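Side-chain contacts in PHB depolymerase (Penicillium funiculosum, PDB 2D81), which hydrolyses the ester bonds of polyhydroxybutyrate, a microbial polyester, using a circularly permuted alpha/beta hydrolase fold: residues 22-25 and 26-29; 150-153 and 154-158; 178-181 and 182-186; 197-200 and 201-204; 230-234 and 235-239. All blocks are in the same frame, centred on the assembly; numbering follows the deposited sequence.

Contact 1: residues 22-25 and 26-29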
loop_
_atom_site.group_PDB
_atom_site.type_symbol
_atom_site.label_atom_id
_atom_site.label_comp_id
_atom_site.label_asym_id
_atom_site.label_seq_id
_atom_site.Cartn_x
_atom_site.Cartn_y
_atom_site.Cartn_z
ATOM N N GLY A 22 2.613 -2.342 2.978
ATOM C CA GLY A 22 3.734 -1.870 2.186
ATOM C C GLY A 22 4.272 -2.970 1.289
ATOM O O GLY A 22 4.572 -2.740 0.119
ATOM N N TYR A 23 4.401 -4.171 1.843
ATOM C CA TYR A 23 4.746 -5.335 1.036
ATOM C C TYR A 23 3.754 -5.468 -0.117
ATOM O O TYR A 23 4.154 -5.610 -1.268
ATOM C CB TYR A 23 4.731 -6.605 1.898
ATOM C CG TYR A 23 6.070 -6.946 2.525
ATOM C CD1 TYR A 23 7.105 -7.472 1.753
ATOM C CD2 TYR A 23 6.301 -6.750 3.886
ATOM C CE1 TYR A 23 8.339 -7.800 2.319
ATOM C CE2 TYR A 23 7.539 -7.073 4.466
ATOM C CZ TYR A 23 8.548 -7.599 3.672
ATOM O OH TYR A 23 9.768 -7.927 4.227
ATOM N N MET A 24 2.460 -5.414 0.194
ATOM C CA MET A 24 1.418 -5.531 -0.827
ATOM C C MET A 24 1.485 -4.397 -1.852
ATOM O O MET A 24 1.296 -4.626 -3.043
ATOM C CB MET A 24 0.031 -5.567 -0.164
ATOM C CG MET A 24 -1.155 -5.686 -1.128
ATOM S SD MET A 24 -1.082 -7.106 -2.254
ATOM C CE MET A 24 -1.598 -8.446 -1.169
ATOM N N ALA A 25 1.757 -3.176 -1.398
ATOM C CA ALA A 25 1.877 -2.051 -2.322
ATOM C C ALA A 25 2.963 -2.330 -3.357
ATOM O O ALA A 25 2.772 -2.094 -4.549
ATOM C CB ALA A 25 2.191 -0.767 -1.559
ATOM N N ALA A 26 4.103 -2.836 -2.899
ATOM C CA ALA A 26 5.184 -3.193 -3.814
ATOM C C ALA A 26 4.784 -4.361 -4.713
ATOM O O ALA A 26 5.151 -4.398 -5.886
ATOM C CB ALA A 26 6.447 -3.541 -3.031
ATOM N N GLN A 27 4.029 -5.312 -4.170
ATOM C CA GLN A 27 3.551 -6.420 -4.990
ATOM C C GLN A 27 2.660 -5.914 -6.119
ATOM O O GLN A 27 2.804 -6.344 -7.263
ATOM C CB GLN A 27 2.807 -7.450 -4.131
ATOM C CG GLN A 27 3.752 -8.247 -3.238
ATOM C CD GLN A 27 3.060 -9.268 -2.353
ATOM O OE1 GLN A 27 3.724 -10.045 -1.665
ATOM N NE2 GLN A 27 1.732 -9.267 -2.351
ATOM N N LEU A 28 1.752 -4.996 -5.800
ATOM C CA LEU A 28 0.916 -4.362 -6.820
ATOM C C LEU A 28 1.732 -3.497 -7.781
ATOM O O LEU A 28 1.520 -3.532 -8.995
ATOM C CB LEU A 28 -0.166 -3.507 -6.157
ATOM C CG LEU A 28 -1.285 -4.279 -5.456
ATOM C CD1 LEU A 28 -1.990 -3.381 -4.445
ATOM C CD2 LEU A 28 -2.267 -4.801 -6.500
ATOM N N GLY A 29 2.663 -2.724 -7.230
ATOM C CA GLY A 29 3.480 -1.838 -8.043
ATOM C C GLY A 29 4.347 -2.581 -9.044
ATOM O O GLY A 29 4.696 -2.042 -10.094
#
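The first torsions of M24 and Q27 differ, and with the bends in M24 the two chains cross. CG of M24 stands opposite the backbone N (chi1 180°) and its chain then bends twice, whereas CG of Q27 lies beside its own N (chi1 -72°) and runs straight on to the amide. They meet at about a right angle, with M24 SD 3.5 Å from Q27 NE2 and M24 CE 3.6 Å from the same nitrogen. Nearer the backbone, M24 CG touches L28 CD1 at 4.1 Å, so that one thioether chain packs on its i+3 and i+4 neighbours together. Regular i to i+4 bonds hold the spacing; L28 N gives a nearly straight one, 2.8 Å long and 167° at the hydrogen, to M24 O. Near the start of this helix, the first crossover of the beta-alpha-beta unit of strands 13-18 and 39-43, Y23 stacks on W287 about 4 Å from the bound trimer. M24 also lies on W285 and helix 301-314. Since Q27 NE2 is hydrogen-bonded to D286 O, the buried nitrogen has a polar mate, and its approach to the thioether is consistent with van der Waals packing.

Contact 2: residues 150-153 and 154-158; sequences SLST and SPYIS
S152 and Y156 meet at the edge of the tyrosine ring, and the contact shows how a short turn can be secured by packing, direct bonding and water together. The packing comes first. CG of Y156 lies beside its backbone N (chi1 -55°), which folds the ring back over the preceding chain. One face then receives the peptide group joining T153 to S154: T153 C sits 3.5 Å above the ring plane over its centre, and S154 N is above the same face but displaced toward the rim. In the plane of the ring, S152 OG approaches Y156 CE2 to 3.4 Å. That hydroxyl is not idle, for it is hydrogen-bonded to the carbonyl oxygen of H135, a residue of the ligand pocket.

Direct hydrogen bonding across the turn rests on the backbone: Y156 N donates to T153 O at 2.9 Å, bent to 144° at the hydrogen and tilted from the carbonyl plane. Water supplies the rest. One molecule donates to S152 O at 2.8 Å and also bonds Y156 OH at 3.1 Å, so the ring is held at its tip as well as across its face. A second joins T153 OG1 to S154 O.

The peptide bond before P155 is cis, and with S154 and P155 at its centre the four-residue reversal from T153 to Y156 is a type VIa beta turn, delivering the chain into strand 157-159, which pairs with strand 137-139, beginning two residues after H135.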
loop_
_atom_site.group_PDB
_atom_site.type_symbol
_atom_site.label_atom_id
_atom_site.label_comp_id
_atom_site.label_asym_id
_atom_site.label_seq_id
_atom_site.Cartn_x
_atom_site.Cartn_y
_atom_site.Cartn_z
ATOM N N SER A 150 7.426 6.471 19.357
ATOM C CA SER A 150 8.536 5.727 19.945
ATOM C C SER A 150 8.096 4.406 20.576
ATOM O O SER A 150 8.911 3.696 21.162
ATOM C CB SER A 150 9.258 6.581 20.994
ATOM O OG SER A 150 8.423 6.844 22.105
ATOM N N LEU A 151 6.812 4.076 20.453
ATOM C CA LEU A 151 6.304 2.793 20.943
ATOM C C LEU A 151 5.383 2.129 19.919
ATOM O O LEU A 151 4.314 2.653 19.595
ATOM C CB LEU A 151 5.542 2.988 22.260
ATOM C CG LEU A 151 5.016 1.706 22.917
ATOM C CD1 LEU A 151 6.188 0.843 23.359
ATOM C CD2 LEU A 151 4.132 2.059 24.110
ATOM N N SER A 152 5.795 0.968 19.417
ATOM C CA SER A 152 5.020 0.276 18.393
ATOM C C SER A 152 3.888 -0.532 19.020
ATOM O O SER A 152 4.112 -1.605 19.580
ATOM C CB SER A 152 5.925 -0.650 17.574
ATOM O OG SER A 152 5.219 -1.221 16.486
ATOM N N THR A 153 2.674 -0.004 18.913
ATOM C CA THR A 153 1.487 -0.654 19.457
ATOM C C THR A 153 0.254 -0.056 18.772
ATOM O O THR A 153 0.344 0.998 18.137
ATOM C CB THR A 153 1.406 -0.443 20.992
ATOM O OG1 THR A 153 0.328 -1.213 21.535
ATOM C CG2 THR A 153 1.190 1.025 21.320
ATOM N N SER A 154 -0.889 -0.725 18.884
ATOM C CA SER A 154 -2.100 -0.268 18.203
ATOM C C SER A 154 -2.357 1.205 18.525
ATOM O O SER A 154 -2.156 1.644 19.659
ATOM C CB SER A 154 -3.305 -1.112 18.631
ATOM O OG SER A 154 -4.470 -0.738 17.909
ATOM N N PRO A 155 -2.860 1.978 17.547
ATOM C CA PRO A 155 -3.215 1.598 16.174
ATOM C C PRO A 155 -2.075 1.613 15.153
ATOM O O PRO A 155 -2.320 1.500 13.953
ATOM C CB PRO A 155 -4.288 2.614 15.825
ATOM C CG PRO A 155 -3.715 3.859 16.437
ATOM C CD PRO A 155 -3.245 3.378 17.807
ATOM N N TYR A 156 -0.841 1.756 15.628
ATOM C CA TYR A 156 0.322 1.869 14.752
ATOM C C TYR A 156 0.198 3.052 13.792
ATOM O O TYR A 156 0.557 2.967 12.618
ATOM C CB TYR A 156 0.528 0.567 13.967
ATOM C CG TYR A 156 0.637 -0.641 14.867
ATOM C CD1 TYR A 156 -0.482 -1.413 15.168
ATOM C CD2 TYR A 156 1.854 -0.989 15.452
ATOM C CE1 TYR A 156 -0.398 -2.501 16.025
ATOM C CE2 TYR A 156 1.950 -2.076 16.316
ATOM C CZ TYR A 156 0.819 -2.827 16.596
ATOM O OH TYR A 156 0.898 -3.904 17.448
ATOM N N ILE A 157 -0.319 4.157 14.314
ATOM C CA ILE A 157 -0.345 5.433 13.604
ATOM C C ILE A 157 0.089 6.487 14.619
ATOM O O ILE A 157 -0.446 6.538 15.724
ATOM C CB ILE A 157 -1.771 5.773 13.114
ATOM C CG1 ILE A 157 -2.320 4.628 12.259
ATOM C CG2 ILE A 157 -1.749 7.068 12.314
ATOM C CD1 ILE A 157 -3.798 4.773 11.934
ATOM N N SER A 158 1.054 7.323 14.250
ATOM C CA SER A 158 1.716 8.178 15.231
ATOM C C SER A 158 1.959 9.587 14.719
ATOM O O SER A 158 2.002 9.827 13.511
ATOM C CB SER A 158 3.066 7.576 15.636
ATOM O OG SER A 158 2.922 6.270 16.161
HETATM O O HOH W 1 3.162 -4.213 19.483
HETATM O O HOH W 2 -2.215 0.011 22.028
#

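Contact 3: residues 178-181 and 182-186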
loop_
_atom_site.group_PDB
_atom_site.type_symbol
_atom_site.label_atom_id
_atom_site.label_comp_id
_atom_site.label_asym_id
_atom_site.label_seq_id
_atom_site.Cartn_x
_atom_site.Cartn_y
_atom_site.Cartn_z
ATOM N N ALA A 178 -1.391 22.743 -1.471
ATOM C CA ALA A 178 -1.301 22.596 -0.024
ATOM C C ALA A 178 -2.457 21.758 0.510
ATOM O O ALA A 178 -3.592 21.878 0.046
ATOM C CB ALA A 178 -1.301 23.963 0.634
ATOM N N ARG A 179 -2.163 20.910 1.488
ATOM C CA ARG A 179 -3.180 20.047 2.074
ATOM C C ARG A 179 -4.223 20.872 2.816
ATOM O O ARG A 179 -3.947 21.990 3.254
ATOM C CB ARG A 179 -2.541 19.058 3.044
ATOM C CG ARG A 179 -1.920 19.716 4.262
ATOM C CD ARG A 179 -1.337 18.681 5.209
ATOM N NE ARG A 179 -0.653 19.314 6.332
ATOM C CZ ARG A 179 -0.061 18.650 7.319
ATOM N NH1 ARG A 179 -0.069 17.323 7.329
ATOM N NH2 ARG A 179 0.540 19.314 8.297
ATOM N N ASN A 180 -5.416 20.303 2.953
ATOM C CA ASN A 180 -6.487 20.908 3.738
ATOM C C ASN A 180 -6.343 20.500 5.200
ATOM O O ASN A 180 -6.466 19.325 5.533
ATOM C CB ASN A 180 -7.844 20.439 3.210
ATOM C CG ASN A 180 -9.002 21.016 3.990
ATOM O OD1 ASN A 180 -8.812 21.795 4.926
ATOM N ND2 ASN A 180 -10.217 20.641 3.604
ATOM N N THR A 181 -6.085 21.474 6.066
ATOM C CA THR A 181 -5.867 21.194 7.481
ATOM C C THR A 181 -7.136 21.387 8.303
ATOM O O THR A 181 -7.108 21.296 9.532
ATOM C CB THR A 181 -4.759 22.098 8.066
ATOM O OG1 THR A 181 -5.116 23.473 7.889
ATOM C CG2 THR A 181 -3.433 21.831 7.365
ATOM N N GLY A 182 -8.246 21.648 7.622
ATOM C CA GLY A 182 -9.505 21.856 8.313
ATOM C C GLY A 182 -10.564 20.856 7.886
ATOM O O GLY A 182 -10.257 19.695 7.613
ATOM N N THR A 183 -11.814 21.304 7.828
ATOM C CA THR A 183 -12.916 20.427 7.455
ATOM C C THR A 183 -12.783 19.958 6.008
ATOM O O THR A 183 -12.654 20.767 5.090
ATOM C CB THR A 183 -14.272 21.138 7.623
ATOM O OG1 THR A 183 -14.445 21.514 8.995
ATOM C CG2 THR A 183 -15.407 20.219 7.211
ATOM N N LEU A 184 -12.813 18.646 5.811
ATOM C CA LEU A 184 -12.684 18.078 4.473
ATOM C C LEU A 184 -13.937 18.358 3.651
ATOM O O LEU A 184 -15.049 18.372 4.184
ATOM C CB LEU A 184 -12.447 16.568 4.564
ATOM C CG LEU A 184 -11.163 16.141 5.284
ATOM C CD1 LEU A 184 -11.101 14.623 5.359
ATOM C CD2 LEU A 184 -9.955 16.693 4.544
ATOM N N SER A 185 -13.756 18.571 2.351
ATOM C CA SER A 185 -14.866 18.941 1.476
ATOM C C SER A 185 -15.727 17.740 1.104
ATOM O O SER A 185 -16.891 17.896 0.723
ATOM C CB SER A 185 -14.339 19.583 0.191
ATOM O OG SER A 185 -13.763 18.610 -0.671
ATOM N N GLY A 186 -15.151 16.548 1.211
ATOM C CA GLY A 186 -15.792 15.368 0.659
ATOM C C GLY A 186 -16.290 14.374 1.686
ATOM O O GLY A 186 -16.478 14.704 2.856
HETATM O O HOH W 3 -8.010 18.439 7.607
#
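N180 spans the bend to G182 and T183 with a single side-chain amide, an example of one asparagine bonding through both of its polar atoms. Its CG is placed opposite the backbone N (chi1 179°), and the amide is turned so that OD1 eclipses CA (chi2 1°). The oxygen thereby folds back toward the following backbone while ND2 reaches outward. G182 N donates to N180 OD1 at 2.8 Å, coming from above the carbonyl plane, and the bond closes an Asx turn. N180 ND2 in turn donates to T183 O at 2.9 Å, with 153° at the hydrogen; the carbonyl of T183 is likewise approached from above its plane. L184 CD2 lies 4.1 Å from N180 ND2, a plain van der Waals neighbour. The backbone is bridged too: a water donates to N180 O at 2.7 Å and to G182 O at 2.6 Å. An alanine in place of N180 removes both OD1 and ND2 and would probably leave G182 N and T183 O without these mates, setting the bend free to shift.

ND2 also reaches D252 OD1, and D252 OD2 holds S185 OG, so one carboxylate serves residues on both sides of the bend. R179 forms salt bridges to D140 and D163. Residues 178-186 form the later part of the surface loop from helix 164-173 to edge strand 187-192 and lie against helix 247-251.

Contact 4: residues 197-200 and 201-204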
loop_
_atom_site.group_PDB
_atom_site.type_symbol
_atom_site.label_atom_id
_atom_site.label_comp_id
_atom_site.label_asym_id
_atom_site.label_seq_id
_atom_site.Cartn_x
_atom_site.Cartn_y
_atom_site.Cartn_z
ATOM N N TYR A 197 -14.458 -7.785 -6.585
ATOM C CA TYR A 197 -13.868 -6.787 -5.691
ATOM C C TYR A 197 -13.398 -7.429 -4.392
ATOM O O TYR A 197 -12.781 -6.769 -3.557
ATOM C CB TYR A 197 -14.889 -5.697 -5.348
ATOM C CG TYR A 197 -15.455 -4.943 -6.531
ATOM C CD1 TYR A 197 -16.682 -4.291 -6.429
ATOM C CD2 TYR A 197 -14.777 -4.884 -7.750
ATOM C CE1 TYR A 197 -17.227 -3.602 -7.510
ATOM C CE2 TYR A 197 -15.315 -4.195 -8.842
ATOM C CZ TYR A 197 -16.543 -3.559 -8.711
ATOM O OH TYR A 197 -17.101 -2.902 -9.785
ATOM N N GLY A 198 -13.706 -8.711 -4.217
ATOM C CA GLY A 198 -13.431 -9.371 -2.954
ATOM C C GLY A 198 -12.515 -10.571 -3.081
ATOM O O GLY A 198 -12.230 -11.039 -4.183
ATOM N N ALA A 199 -12.054 -11.069 -1.939
ATOM C CA ALA A 199 -11.160 -12.216 -1.899
ATOM C C ALA A 199 -11.092 -12.739 -0.475
ATOM O O ALA A 199 -11.480 -12.052 0.468
ATOM C CB ALA A 199 -9.765 -11.813 -2.374
ATOM N N ASN A 200 -10.598 -13.958 -0.317
ATOM C CA ASN A 200 -10.400 -14.503 1.013
ATOM C C ASN A 200 -9.391 -13.602 1.724
ATOM O O ASN A 200 -8.459 -13.091 1.099
ATOM C CB ASN A 200 -9.876 -15.937 0.916
ATOM C CG ASN A 200 -10.228 -16.767 2.130
ATOM O OD1 ASN A 200 -11.393 -16.852 2.520
ATOM N ND2 ASN A 200 -9.225 -17.394 2.731
ATOM N N GLY A 201 -9.587 -13.394 3.022
ATOM C CA GLY A 201 -8.701 -12.517 3.769
ATOM C C GLY A 201 -9.074 -11.050 3.654
ATOM O O GLY A 201 -8.419 -10.192 4.252
ATOM N N MET A 202 -10.121 -10.760 2.885
ATOM C CA MET A 202 -10.625 -9.397 2.757
ATOM C C MET A 202 -12.028 -9.252 3.339
ATOM O O MET A 202 -12.848 -10.166 3.253
ATOM C CB MET A 202 -10.620 -8.964 1.287
ATOM C CG MET A 202 -9.226 -8.787 0.703
ATOM S SD MET A 202 -9.237 -8.331 -1.042
ATOM C CE MET A 202 -9.667 -6.574 -0.948
ATOM N N ASP A 203 -12.293 -8.096 3.942
ATOM C CA ASP A 203 -13.554 -7.851 4.634
ATOM C C ASP A 203 -14.693 -7.710 3.625
ATOM O O ASP A 203 -14.462 -7.662 2.416
ATOM C CB ASP A 203 -13.432 -6.576 5.478
ATOM C CG ASP A 203 -14.442 -6.519 6.612
ATOM O OD1 ASP A 203 -14.355 -5.578 7.427
ATOM O OD2 ASP A 203 -15.317 -7.406 6.697
ATOM N N THR A 204 -15.921 -7.649 4.129
ATOM C CA THR A 204 -17.101 -7.517 3.279
ATOM C C THR A 204 -17.176 -6.129 2.648
ATOM O O THR A 204 -17.798 -5.943 1.600
ATOM C CB THR A 204 -18.394 -7.733 4.090
ATOM O OG1 THR A 204 -18.466 -6.753 5.132
ATOM C CG2 THR A 204 -18.412 -9.117 4.712
HETATM O O HOH W 4 -13.906 -9.635 0.312
HETATM O O HOH W 5 -13.809 -11.772 1.544
HETATM O O HOH W 6 -11.375 -14.568 5.027
#
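The carbonyl group of A199 is met over its face by M202: M202 N donates to A199 O at 3.1 Å from above the carbonyl plane, 40° out of it, and M202 CB rests 3.3 Å from the same oxygen. The carboxylate of D203 is met in a similar way, from above its plane, by T204 N, which donates to D203 OD2 at 2.6 Å. The ring of Y197 takes a different course and leads away from the bend, its side chain packing on L3 and on Q312 of helix 301-314.

From A199 to M202 the chain makes a type II beta turn, the reversal in the loop that joins strands 187-192 and 205-210 of the main sheet. At its third position G201 has a positive phi of 84°, where any CB would collide with N200 O. That oxygen is hydrogen-bonded to Q302 NE2, while G201 N gives its hydrogen to a water at 2.9 Å.

M202 then folds back under the turn. Its chain runs extended as far as SD and bends only at chi3 (77°), bringing SD to 3.8 Å from A199 CB and CE to 4.1 Å from Y197 O. The buried thioether also touches W285, A305 and Q309, so it lies between the turn and helix 301-314. A further water accepts from A199 N at 3.2 Å and also bonds D203 O.

Contact 5: residues 230-234 and 235-239; sequences CLQSY and SSIGS. With RB3 ((1R)-3-{[(1R)-3-methoxy-1-methyl-3-oxopropyl]oxy}-1-methyl-3-oxopropyl (3R)-3-hydroxybutanoate), chain C.
Y234 reaches over G238 and S239, and its ring illustrates how a first-turn aromatic can cover residues four and five places along the chain. CG stands opposite the backbone N (chi1 -169°). Outward, CB meets S235 N and CG approaches G238 O; CD1 comes closer to that oxygen, at 3.2 Å; CE1 meets S239 N at 3.5 Å; and CZ comes last, with G238 CA above it at 4.2 Å. That CA sits over the ring face in a CH-pi contact, 3.9 Å from the centroid and 15° off the normal. An alanine here takes the ring away and is likely to leave G238 without the face it packs on and Y207 without its stacking partner.

The backbone closes the same turn: G238 N donates to Y234 O at 2.8 Å, and S233 O, at the N-cap, accepts from both S236 N and I237 N. I237 CD1 packs on Q232 CB at 3.7 Å. At the other end C230, in disulfide with C284, puts SG 3.2 Å from O1B of the bound trimer. The segment thus runs from the ligand pocket after strand 221-227 into helix 234-237, where Y234 stacks on Y207 of strand 205-210.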
loop_
_atom_site.group_PDB
_atom_site.type_symbol
_atom_site.label_atom_id
_atom_site.label_comp_id
_atom_site.label_asym_id
_atom_site.label_seq_id
_atom_site.Cartn_x
_atom_site.Cartn_y
_atom_site.Cartn_z
ATOM N N CYS A 230 -1.071 -4.880 9.210
ATOM C CA CYS A 230 -1.713 -5.836 10.107
ATOM C C CYS A 230 -2.277 -5.075 11.308
ATOM O O CYS A 230 -1.714 -4.061 11.726
ATOM C CB CYS A 230 -0.721 -6.868 10.627
ATOM S SG CYS A 230 0.333 -7.800 9.465
ATOM N N LEU A 231 -3.382 -5.573 11.857
ATOM C CA LEU A 231 -4.028 -4.971 13.020
ATOM C C LEU A 231 -4.525 -3.553 12.754
ATOM O O LEU A 231 -4.811 -2.801 13.692
ATOM C CB LEU A 231 -3.074 -4.972 14.221
ATOM C CG LEU A 231 -2.685 -6.354 14.764
ATOM C CD1 LEU A 231 -1.678 -6.207 15.893
ATOM C CD2 LEU A 231 -3.930 -7.080 15.250
ATOM N N GLN A 232 -4.641 -3.194 11.479
ATOM C CA GLN A 232 -5.152 -1.879 11.108
ATOM C C GLN A 232 -6.379 -1.922 10.197
ATOM O O GLN A 232 -6.796 -0.892 9.676
ATOM C CB GLN A 232 -4.054 -1.049 10.433
ATOM C CG GLN A 232 -2.932 -0.617 11.370
ATOM C CD GLN A 232 -1.961 0.346 10.709
ATOM O OE1 GLN A 232 -1.532 1.329 11.316
ATOM N NE2 GLN A 232 -1.605 0.064 9.464
ATOM N N SER A 233 -6.961 -3.101 10.002
ATOM C CA SER A 233 -8.186 -3.185 9.217
ATOM C C SER A 233 -9.314 -2.509 9.985
ATOM O O SER A 233 -9.205 -2.287 11.191
ATOM C CB SER A 233 -8.562 -4.641 8.937
ATOM O OG SER A 233 -8.982 -5.301 10.117
ATOM N N TYR A 234 -10.393 -2.178 9.284
ATOM C CA TYR A 234 -11.545 -1.542 9.911
ATOM C C TYR A 234 -12.054 -2.407 11.059
ATOM O O TYR A 234 -12.517 -1.896 12.083
ATOM C CB TYR A 234 -12.662 -1.353 8.887
ATOM C CG TYR A 234 -13.785 -0.475 9.379
ATOM C CD1 TYR A 234 -13.709 0.911 9.265
ATOM C CD2 TYR A 234 -14.913 -1.027 9.979
ATOM C CE1 TYR A 234 -14.731 1.730 9.735
ATOM C CE2 TYR A 234 -15.943 -0.218 10.455
ATOM C CZ TYR A 234 -15.844 1.158 10.329
ATOM O OH TYR A 234 -16.859 1.960 10.796
ATOM N N SER A 235 -11.972 -3.721 10.877
ATOM C CA SER A 235 -12.363 -4.676 11.908
ATOM C C SER A 235 -11.600 -4.434 13.211
ATOM O O SER A 235 -12.132 -4.644 14.305
ATOM C CB SER A 235 -12.099 -6.104 11.417
ATOM O OG SER A 235 -12.436 -7.058 12.409
ATOM N N SER A 236 -10.352 -3.990 13.089
ATOM C CA SER A 236 -9.478 -3.847 14.250
ATOM C C SER A 236 -9.548 -2.462 14.889
ATOM O O SER A 236 -9.643 -2.342 16.111
ATOM C CB SER A 236 -8.029 -4.151 13.862
ATOM O OG SER A 236 -7.870 -5.502 13.469
ATOM N N ILE A 237 -9.494 -1.421 14.066
ATOM C CA ILE A 237 -9.377 -0.059 14.581
ATOM C C ILE A 237 -10.407 0.898 13.987
ATOM O O ILE A 237 -10.243 2.119 14.052
ATOM C CB ILE A 237 -7.964 0.515 14.320
ATOM C CG1 ILE A 237 -7.653 0.489 12.823
ATOM C CG2 ILE A 237 -6.928 -0.284 15.099
ATOM C CD1 ILE A 237 -6.318 1.106 12.456
ATOM N N GLY A 238 -11.469 0.346 13.412
ATOM C CA GLY A 238 -12.484 1.185 12.801
ATOM C C GLY A 238 -11.900 2.084 11.726
ATOM O O GLY A 238 -11.089 1.639 10.916
ATOM N N SER A 239 -12.302 3.351 11.720
ATOM C CA SER A 239 -11.907 4.260 10.650
ATOM C C SER A 239 -10.589 4.982 10.926
ATOM O O SER A 239 -10.259 5.954 10.253
ATOM C CB SER A 239 -13.008 5.297 10.406
ATOM O OG SER A 239 -13.170 6.142 11.532
HETATM O O1M RB3 C . 4.421 -6.897 12.662
HETATM C C1A RB3 C . 3.753 -6.681 11.627
HETATM O O1A RB3 C . 2.505 -6.676 11.549
HETATM C C2A RB3 C . 4.536 -6.397 10.343
HETATM C C3A RB3 C . 4.163 -7.382 9.234
HETATM C C4A RB3 C . 4.997 -7.056 7.992
HETATM O O3A RB3 C . 4.458 -8.719 9.671
HETATM C C1B RB3 C . 3.532 -9.622 9.246
HETATM O O1B RB3 C . 2.839 -9.394 8.256
HETATM C C2B RB3 C . 3.376 -10.925 10.034
HETATM C C3B RB3 C . 2.605 -12.007 9.271
HETATM C C4B RB3 C . 3.351 -12.438 8.007
HETATM O O3B RB3 C . 2.452 -13.155 10.120
HETATM C C1C RB3 C . 1.367 -13.059 10.935
HETATM O O1C RB3 C . 1.024 -11.967 11.387
HETATM C C2C RB3 C . 0.589 -14.328 11.292
HETATM C C3C RB3 C . 0.594 -14.569 12.803
HETATM C C4C RB3 C . -0.160 -15.856 13.144
HETATM O O3C RB3 C . 1.943 -14.643 13.271
HETATM O O HOH W 7 -11.837 -5.004 8.282
HETATM O O HOH W 8 -6.426 -5.923 10.928
#

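Overall arrangement
Read from the N terminus, the five contacts follow one another in series; each is local, and none nests in or crosses another. Contact 1 lies within helix 20-31, near the core. Contact 2 closes the turn before strand 157-159, contact 3 the surface bend ahead of strand 187-192, and contact 4 the turn between that strand and 205-210. Contact 5 lies in the loop that leads from strand 221-227 into helix 234-237. Contacts 2 and 5 touch, S154 OG lying 3.8 Å from I237 CG2, though their centres are about 13 Å apart. Contact 1 and contact 4 share W285 and helix 301-314 as neighbours, while contact 3 stands furthest from the chain's centre.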